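Local coordinates for protein aspartate semialdehyde dehydrogenase (Francisella tularensis subsp. tularensis, PDB 4WOJ) that probably catalyses the NADPH-dependent reductive dephosphorylation of L-aspartyl-4-phosphate to L-aspartate-semialdehyde, an early step toward lysine, threonine and methionine, at residues Ala169-Gly174 / Asp351-Gly356; Gly138-Val143 / Glu244-Thr249; Arg16-Ser21 / Ala173-Met178. All blocks are in the same frame, centred on the assembly; numbering follows the deposited sequence.

Contact 1. Residues Ala169-Gly174 / Asp351-Gly356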
# COMPACT_ATOMS: atom_id res chain seq x y z
N ALA B 169 3.92 8.36 0.28
CA ALA B 169 5.09 8.64 1.12
C ALA B 169 4.90 9.88 1.98
O ALA B 169 4.05 10.74 1.75
CB ALA B 169 6.30 8.79 0.24
N ILE B 170 5.74 9.97 3.00
CA ILE B 170 5.51 10.91 4.05
C ILE B 170 5.86 12.29 3.57
O ILE B 170 5.36 13.24 4.10
CB ILE B 170 6.23 10.50 5.34
CG1 ILE B 170 5.77 11.35 6.52
CG2 ILE B 170 7.77 10.60 5.19
CD1 ILE B 170 4.28 11.32 6.80
N SER B 171 6.68 12.42 2.53
CA SER B 171 7.14 13.74 2.10
C SER B 171 6.04 14.69 1.75
O SER B 171 6.17 15.88 1.96
CB SER B 171 8.13 13.66 0.94
OG SER B 171 7.59 13.07 -0.19
N GLY B 172 4.94 14.17 1.24
CA GLY B 172 3.80 15.02 0.88
C GLY B 172 3.21 15.77 2.07
O GLY B 172 2.55 16.80 1.90
N ALA B 173 3.52 15.26 3.26
CA ALA B 173 3.07 15.86 4.52
C ALA B 173 4.01 16.92 5.06
O ALA B 173 3.68 17.56 6.06
CB ALA B 173 2.92 14.77 5.56
N GLY B 174 5.18 17.09 4.44
CA GLY B 174 6.18 18.09 4.88
C GLY B 174 7.40 17.50 5.58
O GLY B 174 7.40 16.32 5.94
N ASP B 351 8.18 10.18 -8.11
CA ASP B 351 8.75 10.96 -7.01
C ASP B 351 7.85 12.12 -6.63
O ASP B 351 7.59 12.99 -7.45
CB ASP B 351 10.09 11.53 -7.41
CG ASP B 351 10.80 12.22 -6.26
OD1 ASP B 351 10.52 13.40 -5.98
OD2 ASP B 351 11.58 11.52 -5.59
N GLN B 352 7.43 12.16 -5.38
CA GLN B 352 6.46 13.15 -4.94
C GLN B 352 6.94 14.56 -5.10
O GLN B 352 6.17 15.44 -5.49
CB GLN B 352 6.09 12.90 -3.48
CG GLN B 352 4.97 13.79 -2.97
CD GLN B 352 5.48 14.97 -2.19
OE1 GLN B 352 6.33 14.84 -1.32
NE2 GLN B 352 4.93 16.16 -2.49
N LEU B 353 8.21 14.78 -4.78
CA LEU B 353 8.80 16.11 -4.75
C LEU B 353 9.05 16.71 -6.12
O LEU B 353 8.99 17.91 -6.29
CB LEU B 353 10.09 16.07 -3.95
CG LEU B 353 9.81 15.80 -2.47
CD1 LEU B 353 11.06 15.56 -1.67
CD2 LEU B 353 9.06 16.96 -1.83
N LEU B 354 9.31 15.88 -7.11
CA LEU B 354 9.65 16.36 -8.43
C LEU B 354 8.39 16.42 -9.33
O LEU B 354 7.70 17.42 -9.40
CB LEU B 354 10.67 15.41 -9.06
CG LEU B 354 12.06 15.36 -8.47
CD1 LEU B 354 12.86 14.17 -8.92
CD2 LEU B 354 12.83 16.62 -8.80
N TRP B 355 8.07 15.35 -10.00
CA TRP B 355 6.86 15.39 -10.86
C TRP B 355 5.60 15.64 -10.03
O TRP B 355 4.66 16.34 -10.46
CB TRP B 355 6.75 14.14 -11.72
CG TRP B 355 7.42 14.30 -13.05
CD1 TRP B 355 8.38 13.49 -13.59
CD2 TRP B 355 7.21 15.34 -13.98
NE1 TRP B 355 8.76 13.96 -14.81
CE2 TRP B 355 8.04 15.10 -15.08
CE3 TRP B 355 6.38 16.45 -14.01
CZ2 TRP B 355 8.08 15.92 -16.19
CZ3 TRP B 355 6.41 17.26 -15.10
CH2 TRP B 355 7.25 17.00 -16.18
N GLY B 356 5.60 15.11 -8.83
CA GLY B 356 4.54 15.38 -7.87
C GLY B 356 4.41 16.80 -7.40
O GLY B 356 3.32 17.21 -7.00
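Two torsions bring Ser171 and Gln352 together. The serine hydroxyl sits between its own backbone N and carbonyl carbon (chi1 61°), which turns it to the strand end opposite, while Gln352 sends CG anti to its backbone N and then bends sharply at chi2 (-98°), bringing its amide up against Ser171 and Gly172. Ser171 OG donates to Gln352 OE1. The modelled separation of these two atoms, 2.4 Å, is very short, so its exact value is doubtful; the pairing, if real, would help set the turn of the amide. The same OE1 lies 3.0 Å from Gly172 N, at too poor an angle for a bond. The amide also lies against the backbone of Gly172, with Gln352 CD 3.5 Å from Gly172 CA. Beyond the polar pair, Leu353 CG reaches within 4.2 Å of Ser171 OG, and the rest of that leucine packs on Met18 and on Leu199 of the second subunit.

The backbone beneath Gln352 is held as well. Asp351 caps the turn into helix 354-369, its OD1 accepting from Leu354 N at 3.0 Å, while its OD2 forms a salt bridge with Arg274. Gly356 N bonds to Asp351 O across a wider, pi-type first turn. Gln352 thus stands at the junction of strand 343-351 with the C-terminal helix. Its side chain lies beside His276 and Cys141, the predicted proton acceptor and acyl-thioester residue, so the contact helps form the wall of the probable active site of this dehydrogenase family.

Contact 2. Residues Gly138-Val143 / Glu244-Thr249; sequences GSNCTV and EYKAAT
Asn140 and Lys246 lie across each other at about a right angle. The flat amide arm of the asparagine meets the aliphatic middle of the lysine: Lys246 CD is 3.7 Å from Asn140 CB and 3.8 Å from Asn140 ND2. This is van der Waals contact of the lysine methylenes with the CB and the amide of Asn140, and a lysine suits it because its four methylenes can cover a neighbour while the ammonium group goes on to other partners. Lys246 stays extended to CE and bends only at chi4 (93°), where NZ has long, weak ion pairs with Glu243 and Asp233.

One turn along, Val143 presses its two methyls on the neighbouring helix. CG2 comes within 3.9 Å of Ala247 CA, and CG1 within 4.0 Å of Ala247 O. Alanine fits here, since its small side chain lets the branched valine come down to the helix backbone.

The amide of Asn140 has work of its own. With CG anti to the backbone N (chi1 170°), OD1 swings back to the start of helix 141-149 and accepts from Thr142 N at 3.1 Å, an Asx turn that makes Asn140 the N-cap. The donor stands well above the carbonyl plane. ND2 bonds to Glu243 and the backbone N to Glu250, so helix 242-255 grips the residue just before Cys141, the predicted acyl-thioester residue, at both its main chain and its side chain.

Around this pair of helices, Ala247 and Ala248 pack on Val263 of strand 263-266, Cys141 and Thr142 touch His276 and Gln278, respectively, of strand 275-284, and Glu244 reaches Arg333 and Lys335 of the second subunit by salt bridges.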
# COMPACT_ATOMS: atom_id res chain seq x y z
N GLY B 138 -0.14 24.03 -9.47
CA GLY B 138 0.26 22.63 -9.59
C GLY B 138 -0.83 21.78 -8.99
O GLY B 138 -1.47 22.19 -8.01
N SER B 139 -1.07 20.61 -9.59
CA SER B 139 -2.14 19.72 -9.12
C SER B 139 -1.60 18.88 -7.99
O SER B 139 -0.41 18.95 -7.66
CB SER B 139 -2.68 18.82 -10.22
OG SER B 139 -1.67 17.96 -10.75
N ASN B 140 -2.51 18.15 -7.35
CA ASN B 140 -2.17 17.21 -6.30
C ASN B 140 -1.26 16.13 -6.89
O ASN B 140 -1.39 15.75 -8.06
CB ASN B 140 -3.43 16.62 -5.70
CG ASN B 140 -3.17 15.45 -4.76
OD1 ASN B 140 -3.31 14.29 -5.13
ND2 ASN B 140 -2.82 15.75 -3.53
N CYS B 141 -0.33 15.68 -6.08
CA CYS B 141 0.72 14.78 -6.51
C CYS B 141 0.17 13.45 -7.09
O CYS B 141 0.71 12.92 -8.05
CB CYS B 141 1.71 14.53 -5.34
SG CYS B 141 0.96 14.46 -3.69
N THR B 142 -0.89 12.92 -6.49
CA THR B 142 -1.49 11.69 -6.96
C THR B 142 -2.00 11.84 -8.40
O THR B 142 -1.83 10.95 -9.24
CB THR B 142 -2.61 11.23 -6.00
OG1 THR B 142 -2.01 10.78 -4.78
CG2 THR B 142 -3.43 10.07 -6.60
N VAL B 143 -2.60 12.98 -8.69
CA VAL B 143 -3.13 13.24 -10.02
C VAL B 143 -1.98 13.41 -11.03
O VAL B 143 -2.03 12.95 -12.16
CB VAL B 143 -3.99 14.51 -10.02
CG1 VAL B 143 -4.95 14.47 -11.20
CG2 VAL B 143 -4.79 14.60 -8.75
N GLU B 244 -8.69 12.24 -1.74
CA GLU B 244 -9.36 11.34 -2.71
C GLU B 244 -10.32 12.06 -3.68
O GLU B 244 -10.35 11.76 -4.87
CB GLU B 244 -10.13 10.26 -1.94
CG GLU B 244 -9.22 9.36 -1.10
CD GLU B 244 -9.92 8.63 0.04
OE1 GLU B 244 -11.12 8.88 0.33
OE2 GLU B 244 -9.27 7.77 0.66
N TYR B 245 -11.10 13.00 -3.17
CA TYR B 245 -11.97 13.82 -4.02
C TYR B 245 -11.13 14.67 -5.03
O TYR B 245 -11.60 14.96 -6.12
CB TYR B 245 -12.89 14.71 -3.13
CG TYR B 245 -13.29 16.02 -3.76
CD1 TYR B 245 -14.48 16.16 -4.45
CD2 TYR B 245 -12.43 17.13 -3.69
CE1 TYR B 245 -14.81 17.38 -5.04
CE2 TYR B 245 -12.74 18.35 -4.27
CZ TYR B 245 -13.93 18.47 -4.94
OH TYR B 245 -14.20 19.70 -5.51
N LYS B 246 -9.94 15.12 -4.63
CA LYS B 246 -9.07 15.90 -5.52
C LYS B 246 -8.81 15.19 -6.82
O LYS B 246 -8.68 15.82 -7.87
CB LYS B 246 -7.67 16.13 -4.91
CG LYS B 246 -7.62 17.12 -3.77
CD LYS B 246 -6.19 17.42 -3.35
CE LYS B 246 -6.13 18.27 -2.08
NZ LYS B 246 -6.02 17.44 -0.83
N ALA B 247 -8.65 13.88 -6.75
CA ALA B 247 -8.30 13.13 -7.93
C ALA B 247 -9.23 13.43 -9.12
O ALA B 247 -8.77 13.93 -10.13
CB ALA B 247 -8.23 11.64 -7.64
N ALA B 248 -10.52 13.19 -9.00
CA ALA B 248 -11.38 13.20 -10.20
C ALA B 248 -11.48 14.58 -10.81
O ALA B 248 -11.35 14.76 -12.00
CB ALA B 248 -12.74 12.64 -9.89
N THR B 249 -11.69 15.58 -9.97
CA THR B 249 -11.98 16.94 -10.42
C THR B 249 -10.79 17.62 -11.05
O THR B 249 -10.92 18.32 -12.06
CB THR B 249 -12.49 17.79 -9.23
OG1 THR B 249 -11.75 17.43 -8.04
CG2 THR B 249 -13.99 17.51 -9.01

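Contact 3. Residues Arg16-Ser21 / Ala173-Met178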
# COMPACT_ATOMS: atom_id res chain seq x y z
N ARG B 16 12.91 27.19 1.01
CA ARG B 16 13.66 26.56 2.08
C ARG B 16 13.22 25.13 2.37
O ARG B 16 14.01 24.30 2.84
CB ARG B 16 13.52 27.39 3.35
CG ARG B 16 14.85 27.71 4.02
CD ARG B 16 14.64 28.41 5.35
NE ARG B 16 14.47 29.86 5.24
CZ ARG B 16 15.47 30.73 5.09
NH1 ARG B 16 16.73 30.27 4.99
NH2 ARG B 16 15.23 32.04 5.02
N GLY B 17 11.95 24.83 2.09
CA GLY B 17 11.39 23.51 2.32
C GLY B 17 11.76 22.49 1.26
O GLY B 17 12.65 22.72 0.43
N MET B 18 11.06 21.36 1.26
CA MET B 18 11.50 20.22 0.43
C MET B 18 11.19 20.42 -1.03
O MET B 18 12.06 20.23 -1.86
CB MET B 18 10.87 18.92 0.92
CG MET B 18 11.33 18.54 2.29
SD MET B 18 10.55 17.02 2.84
CE MET B 18 12.01 15.99 2.75
N VAL B 19 9.95 20.79 -1.33
CA VAL B 19 9.55 21.01 -2.72
C VAL B 19 10.47 22.10 -3.25
O VAL B 19 11.03 21.99 -4.35
CB VAL B 19 8.08 21.47 -2.82
CG1 VAL B 19 7.71 21.83 -4.27
CG2 VAL B 19 7.13 20.39 -2.31
N GLY B 20 10.61 23.14 -2.43
CA GLY B 20 11.43 24.32 -2.76
C GLY B 20 12.91 24.04 -3.00
O GLY B 20 13.50 24.61 -3.90
N SER B 21 13.52 23.14 -2.23
CA SER B 21 14.91 22.77 -2.52
C SER B 21 15.00 21.97 -3.79
O SER B 21 15.95 22.07 -4.57
CB SER B 21 15.52 21.94 -1.40
OG SER B 21 14.91 22.25 -0.18
N ALA B 173 3.52 15.26 3.26
CA ALA B 173 3.07 15.86 4.52
C ALA B 173 4.01 16.92 5.06
O ALA B 173 3.68 17.56 6.06
CB ALA B 173 2.92 14.77 5.56
N GLY B 174 5.18 17.09 4.44
CA GLY B 174 6.18 18.09 4.88
C GLY B 174 7.40 17.50 5.58
O GLY B 174 7.40 16.32 5.94
N ALA B 175 8.41 18.33 5.82
CA ALA B 175 9.73 17.91 6.37
C ALA B 175 9.76 17.48 7.84
O ALA B 175 10.62 16.71 8.26
CB ALA B 175 10.74 19.01 6.14
N ALA B 176 8.86 18.00 8.66
CA ALA B 176 8.82 17.59 10.07
C ALA B 176 8.12 16.23 10.20
O ALA B 176 8.50 15.39 11.03
CB ALA B 176 8.14 18.65 10.95
N ALA B 177 7.12 15.99 9.36
CA ALA B 177 6.44 14.67 9.34
C ALA B 177 7.45 13.56 9.00
O ALA B 177 7.44 12.50 9.62
CB ALA B 177 5.30 14.66 8.35
N MET B 178 8.33 13.84 8.04
CA MET B 178 9.36 12.90 7.61
C MET B 178 10.36 12.66 8.71
O MET B 178 10.75 11.53 8.99
CB MET B 178 10.11 13.45 6.40
CG MET B 178 11.00 12.41 5.72
SD MET B 178 11.43 13.09 4.11
CE MET B 178 12.07 11.76 3.15
O HOH W 1 8.87 20.91 3.93
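The one flat group that Met18 meets is the peptide joining Gly174 to Ala175, for no aromatic ring takes part. Met18 SD lies over one face of this peptide, 4.2 Å from Gly174 C, and goes on to touch Ala175 CA at 3.7 Å. The N-H of the same peptide turns to a water molecule, 3.2 Å from Ala175 N, which also receives a weak bond from Met18 N. The water therefore accepts from the first turns of two helices, 18-30 and 175-191, whose early N-H groups have no helical carbonyl before them to bond to.

Beyond the peptide the contact is apolar. Met18 CG and SD both lie 3.9 Å from Ala175 CB, and the chain then bends at chi3 (110°), which turns the methyl to the next side chain. Met18 CE meets Met178 SD at 3.3 Å, a tight approach of methyl on sulfur. Met178 reaches this point fully extended, its CG anti to the backbone N (chi1 -168°), and the two methionine side chains cross obliquely. Leu199 and Glu202 of the second subunit also pack here, on Met18 and Met178 respectively.

Glycines occupy both N-caps. The positive phi of Gly174 suits a residue without CB, and Gly17 is one glycine of a GxxGxxG motif that runs into helix 18-30 of the Rossmann fold and, as in relatives, probably lies beside the dinucleotide phosphates. The boundary between the nucleotide-binding and dimerisation regions is held here mainly by van der Waals contact of flexible thioethers with a small alanine, plus one water bridge that is weak on the Met18 side.

From the N terminus, residues 16-21 open contact 3. Before it closes at 173-178, residues 138-143 begin contact 2, so contacts 3 and 2 cross. Residues 169-174 then open contact 1, sharing Ala173 and Gly174 with the end of contact 3. Contact 2 closes at 244-249 inside the long span of contact 1, which ends only at 351-356; these two also cross. Contact 1 touches both others, contact 3 also through Ile170 on Met178, contact 2 through Gln352 and Gly356 on Cys141. Contact 3 joins helix 18-30 to helix 175-191, contact 2 helix 141-149 to helix 242-255, and contact 1 the loop before helix 175-191 to the start of helix 354-369.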